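Local coordinates for protein 2-aminomuconic 6-semialdehyde dehydrogenase (Pseudomonas sp., PDB 7BZV) that oxidises 2-aminomuconate 6-semialdehyde to 2-aminomuconate with NAD+ in the breakdown of 2-aminophenol, working as a tetramer, at residues Val34-Arg39 and His207-Asn212; Ala89-Pro94 and Glu180-Thr185; Ile262-Asp267 and Tyr294-Ile299; Ala350-Gly355 and Thr374-Leu379. All coordinates share one frame; numbering follows the deposited sequence.

Contact 1: residues Val34-Arg39 and His207-Asn212; sequences VHEADR and HGFGPN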
loop_
_atom_site.group_PDB
_atom_site.type_symbol
_atom_site.label_atom_id
_atom_site.label_comp_id
_atom_site.label_asym_id
_atom_site.label_seq_id
_atom_site.Cartn_x
_atom_site.Cartn_y
_atom_site.Cartn_z
ATOM N N VAL B 34 5.060 36.367 -29.460
ATOM C CA VAL B 34 4.317 35.844 -28.326
ATOM C C VAL B 34 3.566 36.982 -27.662
ATOM O O VAL B 34 4.131 38.059 -27.455
ATOM C CB VAL B 34 5.278 35.187 -27.323
ATOM C CG1 VAL B 34 4.506 34.348 -26.270
ATOM C CG2 VAL B 34 6.303 34.370 -28.078
ATOM N N HIS B 35 2.314 36.721 -27.274
ATOM C CA HIS B 35 1.418 37.746 -26.756
ATOM C C HIS B 35 1.403 37.691 -25.240
ATOM O O HIS B 35 0.921 36.715 -24.653
ATOM C CB HIS B 35 0.019 37.555 -27.319
ATOM C CG HIS B 35 -0.040 37.670 -28.809
ATOM N ND1 HIS B 35 -0.747 38.663 -29.456
ATOM C CD2 HIS B 35 0.540 36.929 -29.780
ATOM C CE1 HIS B 35 -0.618 38.513 -30.762
ATOM N NE2 HIS B 35 0.160 37.470 -30.986
ATOM N N GLU B 36 1.903 38.755 -24.616
ATOM C CA GLU B 36 2.090 38.772 -23.176
ATOM C C GLU B 36 0.775 39.057 -22.465
ATOM O O GLU B 36 -0.028 39.871 -22.918
ATOM C CB GLU B 36 3.141 39.813 -22.789
ATOM C CG GLU B 36 3.494 39.803 -21.300
ATOM C CD GLU B 36 4.668 40.701 -20.943
ATOM O OE1 GLU B 36 5.242 41.317 -21.856
ATOM O OE2 GLU B 36 5.014 40.781 -19.737
ATOM N N ALA B 37 0.572 38.388 -21.335
ATOM C CA ALA B 37 -0.646 38.499 -20.547
ATOM C C ALA B 37 -0.426 39.468 -19.396
ATOM O O ALA B 37 0.579 39.366 -18.679
ATOM C CB ALA B 37 -1.058 37.132 -20.002
ATOM N N ASP B 38 -1.373 40.392 -19.208
ATOM C CA ASP B 38 -1.291 41.356 -18.117
ATOM C C ASP B 38 -1.898 40.769 -16.846
ATOM O O ASP B 38 -2.444 39.663 -16.840
ATOM C CB ASP B 38 -2.003 42.664 -18.481
ATOM C CG ASP B 38 -3.376 42.435 -19.069
ATOM O OD1 ASP B 38 -4.152 41.650 -18.479
ATOM O OD2 ASP B 38 -3.684 43.048 -20.119
ATOM N N ARG B 39 -1.792 41.523 -15.749
ATOM C CA ARG B 39 -2.385 41.077 -14.492
ATOM C C ARG B 39 -3.857 40.734 -14.667
ATOM O O ARG B 39 -4.357 39.788 -14.039
ATOM C CB ARG B 39 -2.220 42.159 -13.419
ATOM C CG ARG B 39 -2.435 41.664 -11.997
ATOM C CD ARG B 39 -1.962 42.674 -10.962
ATOM N NE ARG B 39 -0.872 42.137 -10.159
ATOM C CZ ARG B 39 0.352 42.647 -10.130
ATOM N NH1 ARG B 39 0.636 43.731 -10.851
ATOM N NH2 ARG B 39 1.294 42.079 -9.375
ATOM N N HIS B 207 1.111 33.833 -21.338
ATOM C CA HIS B 207 2.515 34.013 -21.675
ATOM C C HIS B 207 3.140 35.208 -20.951
ATOM O O HIS B 207 2.465 36.169 -20.554
ATOM C CB HIS B 207 2.680 34.202 -23.176
ATOM C CG HIS B 207 2.510 32.947 -23.966
ATOM N ND1 HIS B 207 3.386 31.886 -23.871
ATOM C CD2 HIS B 207 1.568 32.577 -24.867
ATOM C CE1 HIS B 207 2.995 30.921 -24.686
ATOM N NE2 HIS B 207 1.894 31.315 -25.301
ATOM N N GLY B 208 4.447 35.131 -20.769
ATOM C CA GLY B 208 5.211 36.301 -20.381
ATOM C C GLY B 208 6.504 35.921 -19.688
ATOM O O GLY B 208 7.065 34.853 -19.935
ATOM N N PHE B 209 6.928 36.809 -18.800
ATOM C CA PHE B 209 8.158 36.685 -18.040
ATOM C C PHE B 209 7.820 36.363 -16.588
ATOM O O PHE B 209 6.692 35.982 -16.260
ATOM C CB PHE B 209 8.972 37.972 -18.206
ATOM C CG PHE B 209 9.134 38.385 -19.635
ATOM C CD1 PHE B 209 8.143 39.109 -20.286
ATOM C CD2 PHE B 209 10.272 38.024 -20.341
ATOM C CE1 PHE B 209 8.292 39.483 -21.619
ATOM C CE2 PHE B 209 10.428 38.393 -21.669
ATOM C CZ PHE B 209 9.435 39.117 -22.308
ATOM N N GLY B 210 8.812 36.494 -15.715
ATOM C CA GLY B 210 8.619 36.215 -14.315
ATOM C C GLY B 210 8.285 37.460 -13.521
ATOM O O GLY B 210 7.117 37.735 -13.207
ATOM N N PRO B 211 9.317 38.240 -13.183
ATOM C CA PRO B 211 9.091 39.469 -12.414
ATOM C C PRO B 211 8.254 40.455 -13.209
ATOM O O PRO B 211 8.463 40.646 -14.411
ATOM C CB PRO B 211 10.507 40.003 -12.169
ATOM C CG PRO B 211 11.302 39.483 -13.355
ATOM C CD PRO B 211 10.718 38.109 -13.626
ATOM N N ASN B 212 7.290 41.069 -12.523
ATOM C CA ASN B 212 6.412 42.076 -13.121
ATOM C C ASN B 212 5.723 41.546 -14.373
ATOM O O ASN B 212 5.465 42.306 -15.315
ATOM C CB ASN B 212 7.176 43.369 -13.446
ATOM C CG ASN B 212 7.868 43.969 -12.227
ATOM O OD1 ASN B 212 7.215 44.475 -11.313
ATOM N ND2 ASN B 212 9.194 43.918 -12.213
#
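V34 lays its CG1 methyl over one face of the H207 imidazole, a CH-pi contact in which the carbon lies 3.6 Å from the ring centroid, offset toward the rim. The methyl gets there because CG1 stands anti to the backbone N of V34 (chi1 -167°). Close by, the backbones are joined by a hydrogen bond from A37 N to H207 O (3.0 Å, N-H...O angle 166°), with the donor tilted out of the carbonyl plane. E36 makes the third contact: its extended chain passes G208, CG lying 4.0 Å from G208 CA, and brings the carboxylate to the edge of the F209 ring, the two planes 65° apart, with OE1 3.6 Å from CE1 of F209. A side chain on G208 would press against E36 CG.

Second-shell residues fix these groups. The carboxylate of E36 is gripped by a salt bridge to K18 and a hydrogen bond with S213, while H207 turns NE2 to the hydroxyl of T187. N7 spans both segments, its side-chain amide bonding H35 O and H207 N. The contact is thus a worked example of how the small N-terminal sheet, at the end of strand 30-35, is fastened to the segment between strand 203-205 and helix 214-220, a loop of the nucleotide-binding fold that, as in other aldehyde dehydrogenases, probably borders the coenzyme cleft.

Contact 2: residues Ala89-Pro94 and Glu180-Thr185; sequences ADTGKP and EDTPGT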
loop_
_atom_site.group_PDB
_atom_site.type_symbol
_atom_site.label_atom_id
_atom_site.label_comp_id
_atom_site.label_asym_id
_atom_site.label_seq_id
_atom_site.Cartn_x
_atom_site.Cartn_y
_atom_site.Cartn_z
ATOM N N ALA B 89 12.649 24.247 -32.631
ATOM C CA ALA B 89 12.892 25.625 -33.054
ATOM C C ALA B 89 13.168 26.510 -31.848
ATOM O O ALA B 89 14.087 27.335 -31.866
ATOM C CB ALA B 89 11.694 26.160 -33.837
ATOM N N ASP B 90 12.391 26.327 -30.773
ATOM C CA ASP B 90 12.511 27.193 -29.604
ATOM C C ASP B 90 13.838 26.990 -28.900
ATOM O O ASP B 90 14.413 27.941 -28.354
ATOM C CB ASP B 90 11.374 26.913 -28.619
ATOM C CG ASP B 90 10.032 27.462 -29.061
ATOM O OD1 ASP B 90 9.933 28.103 -30.120
ATOM O OD2 ASP B 90 9.049 27.238 -28.307
ATOM N N THR B 91 14.324 25.750 -28.869
ATOM C CA THR B 91 15.432 25.400 -28.003
ATOM C C THR B 91 16.733 25.094 -28.714
ATOM O O THR B 91 17.768 25.081 -28.043
ATOM C CB THR B 91 15.099 24.148 -27.178
ATOM O OG1 THR B 91 14.907 23.045 -28.082
ATOM C CG2 THR B 91 13.820 24.371 -26.311
ATOM N N GLY B 92 16.712 24.744 -30.008
ATOM C CA GLY B 92 17.909 24.197 -30.633
ATOM C C GLY B 92 18.237 22.761 -30.265
ATOM O O GLY B 92 19.340 22.272 -30.578
ATOM N N LYS B 93 17.312 22.067 -29.626
ATOM C CA LYS B 93 17.532 20.680 -29.255
ATOM C C LYS B 93 17.861 19.855 -30.489
ATOM O O LYS B 93 17.129 19.933 -31.486
ATOM C CB LYS B 93 16.277 20.077 -28.624
ATOM C CG LYS B 93 16.070 20.366 -27.163
ATOM C CD LYS B 93 14.641 20.091 -26.768
ATOM C CE LYS B 93 14.383 20.537 -25.305
ATOM N NZ LYS B 93 15.251 19.735 -24.375
ATOM N N PRO B 94 18.860 18.981 -30.430
ATOM C CA PRO B 94 19.037 18.010 -31.516
ATOM C C PRO B 94 17.838 17.083 -31.627
ATOM O O PRO B 94 17.178 16.736 -30.631
ATOM C CB PRO B 94 20.294 17.233 -31.113
ATOM C CG PRO B 94 20.976 18.071 -30.043
ATOM C CD PRO B 94 19.879 18.858 -29.370
ATOM N N GLU B 180 9.374 32.286 -21.303
ATOM C CA GLU B 180 9.388 33.221 -22.425
ATOM C C GLU B 180 10.217 32.689 -23.585
ATOM O O GLU B 180 9.941 33.006 -24.749
ATOM C CB GLU B 180 9.937 34.605 -21.981
ATOM C CG GLU B 180 11.283 34.586 -21.219
ATOM C CD GLU B 180 11.123 34.575 -19.695
ATOM O OE1 GLU B 180 10.281 33.802 -19.155
ATOM O OE2 GLU B 180 11.857 35.336 -19.030
ATOM N N ASP B 181 11.241 31.882 -23.299
ATOM C CA ASP B 181 12.053 31.359 -24.387
ATOM C C ASP B 181 11.404 30.191 -25.106
ATOM O O ASP B 181 11.818 29.853 -26.223
ATOM C CB ASP B 181 13.409 30.876 -23.881
ATOM C CG ASP B 181 14.357 31.993 -23.614
ATOM O OD1 ASP B 181 14.971 32.517 -24.557
ATOM O OD2 ASP B 181 14.483 32.344 -22.442
ATOM N N THR B 182 10.449 29.514 -24.480
ATOM C CA THR B 182 9.945 28.259 -25.026
ATOM C C THR B 182 8.424 28.257 -24.970
ATOM O O THR B 182 7.814 27.450 -24.269
ATOM C CB THR B 182 10.579 27.077 -24.283
ATOM O OG1 THR B 182 10.392 27.208 -22.862
ATOM C CG2 THR B 182 12.046 27.078 -24.548
ATOM N N PRO B 183 7.777 29.138 -25.749
ATOM C CA PRO B 183 6.302 29.212 -25.722
ATOM C C PRO B 183 5.584 28.174 -26.572
ATOM O O PRO B 183 4.372 27.967 -26.386
ATOM C CB PRO B 183 6.021 30.624 -26.263
ATOM C CG PRO B 183 7.204 30.859 -27.248
ATOM C CD PRO B 183 8.385 30.232 -26.551
ATOM N N GLY B 184 6.270 27.530 -27.504
ATOM C CA GLY B 184 5.608 26.765 -28.549
ATOM C C GLY B 184 4.850 25.523 -28.129
ATOM O O GLY B 184 3.647 25.392 -28.394
ATOM N N THR B 185 5.539 24.576 -27.503
ATOM C CA THR B 185 4.847 23.334 -27.187
ATOM C C THR B 185 3.708 23.588 -26.213
ATOM O O THR B 185 2.695 22.879 -26.254
ATOM C CB THR B 185 5.826 22.260 -26.673
ATOM O OG1 THR B 185 6.708 22.766 -25.678
ATOM C CG2 THR B 185 6.689 21.759 -27.858
HETATM O O HOH W 1 8.389 24.957 -26.874
#
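D90, on the last turn of helix 80-91, aims a single carboxylate oxygen at the start of helix 184-196. OD2 accepts a hydrogen bond from G184 N at 2.9 Å (N-H...O angle 152°), the donor lying nearly along the C-O axis. It also takes one from water 1, 2.8 Å from OD2, which in turn accepts from T185 N, so that two successive backbone N-H groups are answered by one oxygen, directly and through a water. The carboxylate is put there by a chi1 of -74°, with CG anti to the carbonyl carbon.

Packing is tight around this oxygen. CD of P183 comes within 3.5 Å of D90 OD2, and a side chain on G184 would collide with the same atom. A small apolar patch adjoins it, where the methyls of T91 and T182 meet, CG2 to CG2, at 3.7 Å; P156 of helix 156-169 touches both threonines. The looser side lies at D181, which offers D90 little more than its backbone O; D181, a partly exposed residue, turns OD2 to a bound glycerol, probably from the crystallisation liquor.

The chemistry pulls two ways. The N-terminal end of helix 184-196 would favour a negative charge on D90, yet OD1 lies close to the carboxylate of D22, and this pair of like charges may raise the proton affinity of one of them.

Contact 3: residues Ile262-Asp267 and Tyr294-Ile299; sequences IFADCD and YVERPI
E296 receives the N-H of A264 on OE1, at 2.8 Å and nearly straight (174°), on the anti side of the carboxylate and 29° out of its plane. The same oxygen accepts from water 2, which also takes the N-H of D265. Two backbone bonds run alongside, I262 N to Y294 O (2.8 Å) and E296 N to I262 O (2.9 Å). They pair strands 258-262 and 290-296 in parallel as the two strands of a beta-alpha-beta crossover through helix 268-280. Through A264 N and water 2, E296 braces the type I turn F263-C266, by which the chain leaves the first strand. An alanine in place of E296 would probably leave the A264 N-H and water 2 without this carboxylate acceptor and remove one of the grips on the turn.

Around this polar core, OE1 of E296 also lies at the edge of the F263 ring, which meets F400 edge-to-face. I299 packs against the turn: with CG1 between the backbone N and carbonyl carbon (chi1 54°), its CD1 reaches A264, 3.7 Å from A264 CA, and lies 3.9 Å from I262 CG2.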
loop_
_atom_site.group_PDB
_atom_site.type_symbol
_atom_site.label_atom_id
_atom_site.label_comp_id
_atom_site.label_asym_id
_atom_site.label_seq_id
_atom_site.Cartn_x
_atom_site.Cartn_y
_atom_site.Cartn_z
ATOM N N ILE B 262 32.611 7.567 -9.952
ATOM C CA ILE B 262 33.052 6.510 -10.851
ATOM C C ILE B 262 34.160 5.710 -10.174
ATOM O O ILE B 262 35.275 6.212 -9.968
ATOM C CB ILE B 262 33.507 7.083 -12.196
ATOM C CG1 ILE B 262 32.341 7.900 -12.790
ATOM C CG2 ILE B 262 33.964 5.936 -13.141
ATOM C CD1 ILE B 262 32.796 8.870 -13.824
ATOM N N PHE B 263 33.849 4.474 -9.826
ATOM C CA PHE B 263 34.789 3.555 -9.216
ATOM C C PHE B 263 35.577 2.781 -10.268
ATOM O O PHE B 263 35.133 2.544 -11.400
ATOM C CB PHE B 263 34.062 2.574 -8.270
ATOM C CG PHE B 263 33.580 3.239 -6.995
ATOM C CD1 PHE B 263 34.406 3.335 -5.876
ATOM C CD2 PHE B 263 32.324 3.794 -6.939
ATOM C CE1 PHE B 263 33.967 3.964 -4.730
ATOM C CE2 PHE B 263 31.851 4.424 -5.765
ATOM C CZ PHE B 263 32.674 4.518 -4.682
ATOM N N ALA B 264 36.772 2.362 -9.854
ATOM C CA ALA B 264 37.667 1.656 -10.759
ATOM C C ALA B 264 37.084 0.338 -11.254
ATOM O O ALA B 264 37.461 -0.127 -12.342
ATOM C CB ALA B 264 39.005 1.429 -10.052
ATOM N N ASP B 265 36.187 -0.288 -10.487
ATOM C CA ASP B 265 35.617 -1.568 -10.917
ATOM C C ASP B 265 34.400 -1.391 -11.823
ATOM O O ASP B 265 33.704 -2.374 -12.111
ATOM C CB ASP B 265 35.257 -2.451 -9.714
ATOM C CG ASP B 265 34.147 -1.870 -8.860
ATOM O OD1 ASP B 265 33.453 -0.944 -9.317
ATOM O OD2 ASP B 265 33.956 -2.324 -7.718
ATOM N N CYS B 266 34.136 -0.178 -12.308
ATOM C CA CYS B 266 32.963 0.007 -13.156
ATOM C C CYS B 266 33.138 -0.708 -14.488
ATOM O O CYS B 266 34.243 -1.073 -14.895
ATOM C CB CYS B 266 32.669 1.494 -13.385
ATOM S SG CYS B 266 33.791 2.363 -14.481
ATOM N N ASP B 267 32.008 -0.954 -15.150
ATOM C CA ASP B 267 32.031 -1.330 -16.558
ATOM C C ASP B 267 32.390 -0.080 -17.350
ATOM O O ASP B 267 31.553 0.800 -17.567
ATOM C CB ASP B 267 30.679 -1.909 -16.969
ATOM C CG ASP B 267 30.681 -2.386 -18.406
ATOM O OD1 ASP B 267 31.252 -1.695 -19.285
ATOM O OD2 ASP B 267 30.129 -3.463 -18.658
ATOM N N TYR B 294 33.773 12.664 -9.677
ATOM C CA TYR B 294 34.789 12.049 -8.824
ATOM C C TYR B 294 35.167 10.698 -9.430
ATOM O O TYR B 294 34.292 9.834 -9.609
ATOM C CB TYR B 294 34.252 11.903 -7.381
ATOM C CG TYR B 294 33.778 13.229 -6.814
ATOM C CD1 TYR B 294 34.667 14.104 -6.191
ATOM C CD2 TYR B 294 32.453 13.616 -6.919
ATOM C CE1 TYR B 294 34.245 15.348 -5.700
ATOM C CE2 TYR B 294 32.022 14.822 -6.427
ATOM C CZ TYR B 294 32.926 15.701 -5.836
ATOM O OH TYR B 294 32.464 16.906 -5.367
ATOM N N VAL B 295 36.448 10.515 -9.769
ATOM C CA VAL B 295 36.916 9.280 -10.396
ATOM C C VAL B 295 37.961 8.644 -9.496
ATOM O O VAL B 295 38.925 9.308 -9.104
ATOM C CB VAL B 295 37.498 9.541 -11.802
ATOM C CG1 VAL B 295 37.871 8.227 -12.491
ATOM C CG2 VAL B 295 36.502 10.386 -12.604
ATOM N N GLU B 296 37.766 7.370 -9.168
ATOM C CA GLU B 296 38.722 6.682 -8.313
ATOM C C GLU B 296 40.114 6.718 -8.950
ATOM O O GLU B 296 40.295 6.466 -10.153
ATOM C CB GLU B 296 38.262 5.268 -8.047
ATOM C CG GLU B 296 38.931 4.675 -6.830
ATOM C CD GLU B 296 38.568 3.221 -6.590
ATOM O OE1 GLU B 296 37.646 2.670 -7.239
ATOM O OE2 GLU B 296 39.228 2.628 -5.719
ATOM N N ARG B 297 41.101 7.049 -8.124
ATOM C CA ARG B 297 42.446 7.393 -8.605
ATOM C C ARG B 297 43.001 6.422 -9.641
ATOM O O ARG B 297 43.567 6.888 -10.641
ATOM C CB ARG B 297 43.409 7.492 -7.410
ATOM C CG ARG B 297 44.838 8.033 -7.677
ATOM C CD ARG B 297 45.448 8.746 -6.413
ATOM N NE ARG B 297 45.618 10.132 -6.811
ATOM C CZ ARG B 297 45.127 11.179 -6.187
ATOM N NH1 ARG B 297 44.474 11.044 -5.044
ATOM N NH2 ARG B 297 45.315 12.373 -6.709
ATOM N N PRO B 298 42.914 5.101 -9.461
ATOM C CA PRO B 298 43.560 4.191 -10.429
ATOM C C PRO B 298 43.008 4.266 -11.845
ATOM O O PRO B 298 43.702 3.821 -12.774
ATOM C CB PRO B 298 43.327 2.801 -9.827
ATOM C CG PRO B 298 43.191 3.058 -8.331
ATOM C CD PRO B 298 42.448 4.391 -8.250
ATOM N N ILE B 299 41.799 4.800 -12.062
ATOM C CA ILE B 299 41.313 4.971 -13.426
ATOM C C ILE B 299 41.193 6.439 -13.818
ATOM O O ILE B 299 40.672 6.736 -14.888
ATOM C CB ILE B 299 39.980 4.237 -13.666
ATOM C CG1 ILE B 299 38.927 4.647 -12.649
ATOM C CG2 ILE B 299 40.202 2.728 -13.698
ATOM C CD1 ILE B 299 37.554 4.462 -13.189
HETATM O O HOH W 2 36.681 0.119 -7.560
#

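Contact 4: residues Ala350-Gly355 and Thr374-Leu379; sequences ATFLAG and TVIAGL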
loop_
_atom_site.group_PDB
_atom_site.type_symbol
_atom_site.label_atom_id
_atom_site.label_comp_id
_atom_site.label_asym_id
_atom_site.label_seq_id
_atom_site.Cartn_x
_atom_site.Cartn_y
_atom_site.Cartn_z
ATOM N N ALA B 350 41.953 26.762 -13.506
ATOM C CA ALA B 350 41.579 25.431 -13.968
ATOM C C ALA B 350 42.376 24.989 -15.191
ATOM O O ALA B 350 42.717 25.787 -16.068
ATOM C CB ALA B 350 40.094 25.386 -14.309
ATOM N N THR B 351 42.626 23.680 -15.260
ATOM C CA THR B 351 43.125 23.047 -16.471
ATOM C C THR B 351 41.945 22.638 -17.338
ATOM O O THR B 351 41.010 21.981 -16.860
ATOM C CB THR B 351 43.968 21.828 -16.131
ATOM O OG1 THR B 351 45.046 22.235 -15.303
ATOM C CG2 THR B 351 44.495 21.139 -17.396
ATOM N N PHE B 352 41.991 23.016 -18.607
ATOM C CA PHE B 352 40.949 22.657 -19.557
ATOM C C PHE B 352 41.373 21.402 -20.292
ATOM O O PHE B 352 42.319 21.440 -21.079
ATOM C CB PHE B 352 40.671 23.790 -20.537
ATOM C CG PHE B 352 39.874 24.895 -19.939
ATOM C CD1 PHE B 352 40.461 25.760 -19.034
ATOM C CD2 PHE B 352 38.536 25.039 -20.242
ATOM C CE1 PHE B 352 39.730 26.768 -18.454
ATOM C CE2 PHE B 352 37.786 26.044 -19.671
ATOM C CZ PHE B 352 38.392 26.924 -18.775
ATOM N N LEU B 353 40.667 20.292 -20.040
ATOM C CA LEU B 353 40.901 19.036 -20.751
ATOM C C LEU B 353 40.164 18.957 -22.069
ATOM O O LEU B 353 40.536 18.155 -22.934
ATOM C CB LEU B 353 40.475 17.821 -19.913
ATOM C CG LEU B 353 41.170 17.699 -18.575
ATOM C CD1 LEU B 353 40.699 16.443 -17.855
ATOM C CD2 LEU B 353 42.682 17.703 -18.802
ATOM N N ALA B 354 39.103 19.731 -22.216
ATOM C CA ALA B 354 38.380 19.777 -23.474
ATOM C C ALA B 354 37.579 21.070 -23.495
ATOM O O ALA B 354 37.174 21.588 -22.451
ATOM C CB ALA B 354 37.469 18.546 -23.648
ATOM N N GLY B 355 37.414 21.609 -24.689
ATOM C CA GLY B 355 36.497 22.692 -24.896
ATOM C C GLY B 355 36.969 23.951 -24.216
ATOM O O GLY B 355 38.165 24.267 -24.183
ATOM N N THR B 374 32.768 20.923 -22.452
ATOM C CA THR B 374 33.954 21.387 -21.742
ATOM C C THR B 374 34.185 20.517 -20.513
ATOM O O THR B 374 33.240 20.115 -19.822
ATOM C CB THR B 374 33.798 22.875 -21.387
ATOM O OG1 THR B 374 33.651 23.626 -22.601
ATOM C CG2 THR B 374 34.985 23.444 -20.608
ATOM N N VAL B 375 35.450 20.226 -20.243
ATOM C CA VAL B 375 35.828 19.517 -19.026
ATOM C C VAL B 375 36.993 20.263 -18.402
ATOM O O VAL B 375 37.992 20.519 -19.083
ATOM C CB VAL B 375 36.226 18.055 -19.301
ATOM C CG1 VAL B 375 36.852 17.485 -18.065
ATOM C CG2 VAL B 375 35.041 17.255 -19.725
ATOM N N ILE B 376 36.901 20.563 -17.103
ATOM C CA ILE B 376 38.011 21.182 -16.393
ATOM C C ILE B 376 38.489 20.273 -15.272
ATOM O O ILE B 376 37.799 19.339 -14.852
ATOM C CB ILE B 376 37.660 22.579 -15.828
ATOM C CG1 ILE B 376 36.407 22.499 -14.942
ATOM C CG2 ILE B 376 37.442 23.582 -16.957
ATOM C CD1 ILE B 376 36.074 23.796 -14.178
ATOM N N ALA B 377 39.690 20.577 -14.778
ATOM C CA ALA B 377 40.346 19.799 -13.739
ATOM C C ALA B 377 41.309 20.700 -12.981
ATOM O O ALA B 377 41.610 21.821 -13.397
ATOM C CB ALA B 377 41.088 18.601 -14.339
ATOM N N GLY B 378 41.815 20.188 -11.877
ATOM C CA GLY B 378 42.875 20.849 -11.156
ATOM C C GLY B 378 42.435 21.688 -9.976
ATOM O O GLY B 378 43.294 22.235 -9.279
ATOM N N LEU B 379 41.143 21.837 -9.731
ATOM C CA LEU B 379 40.727 22.774 -8.698
ATOM C C LEU B 379 40.350 22.048 -7.410
ATOM O O LEU B 379 40.130 20.831 -7.376
ATOM C CB LEU B 379 39.559 23.631 -9.184
ATOM C CG LEU B 379 39.834 24.415 -10.467
ATOM C CD1 LEU B 379 38.612 25.221 -10.880
ATOM C CD2 LEU B 379 41.075 25.327 -10.309
#
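F352 and I376 lie side by side on one face of the antiparallel pair, pointing the same way, and the CG2 methyl of I376 sits over the centre of the phenyl ring. This CH-pi contact is 3.7 Å from CG2 to the ring centroid, only 14° off the ring normal. With CG anti to the carbonyl carbon (chi1 -76°), the ring lies alongside I376 and also meets T374, whose CG2 comes obliquely to 3.9 Å from F352 CD2. R346 adds a cation-pi contact to the ring. An alanine at F352 would probably open a gap beside I376 CG2 and leave the R346 charge without its ring.

On the other face L353 crosses V375 obliquely, CD1 lying 4.0 Å from V375 CG1 and also touching A377 CB. L353 owes this position to a classic beta bulge: two residues, L353 and A354, stand opposite the single V375, and V375 O accepts a bond from L353 N (2.9 Å) and a weak one from A354 N. Before the bulge T351 and A377 form a hydrogen-bonded pair, and just ahead of T351 the A350 CB meets L379 CD1 at 3.7 Å.

Strand 351-354 is the edge of its seven-stranded sheet within the chain, and 374-377 passes the pairing on to strand 394-400. Helix 332-348 covers the face of F352 and I376, while helix 297-312 packs against L353, A354 and V375 on the opposite one.

How the contacts relate
Read from the N terminus, contact 1 opens first and closes a loop of 167 residues between the end of strand 30-35 and the loop after strand 203-205. Contact 2 opens and closes within that span, so the two nest, and they touch in space: H207 and V34 of contact 1 pack on P183 of contact 2, and F209 on E180. Together they tie the N-terminal sheet and helix 80-91 to the loops that follow strands 173-177 and 203-205 of the eight-stranded sheet. Contacts 3 and 4 follow in series, closing short loops on one seven-stranded sheet, with nearest atoms about 8 Å apart: 3 joins inner parallel strands, 4 an antiparallel edge pair. Contacts 1 and 3 lie on opposite sides of the chain's centre.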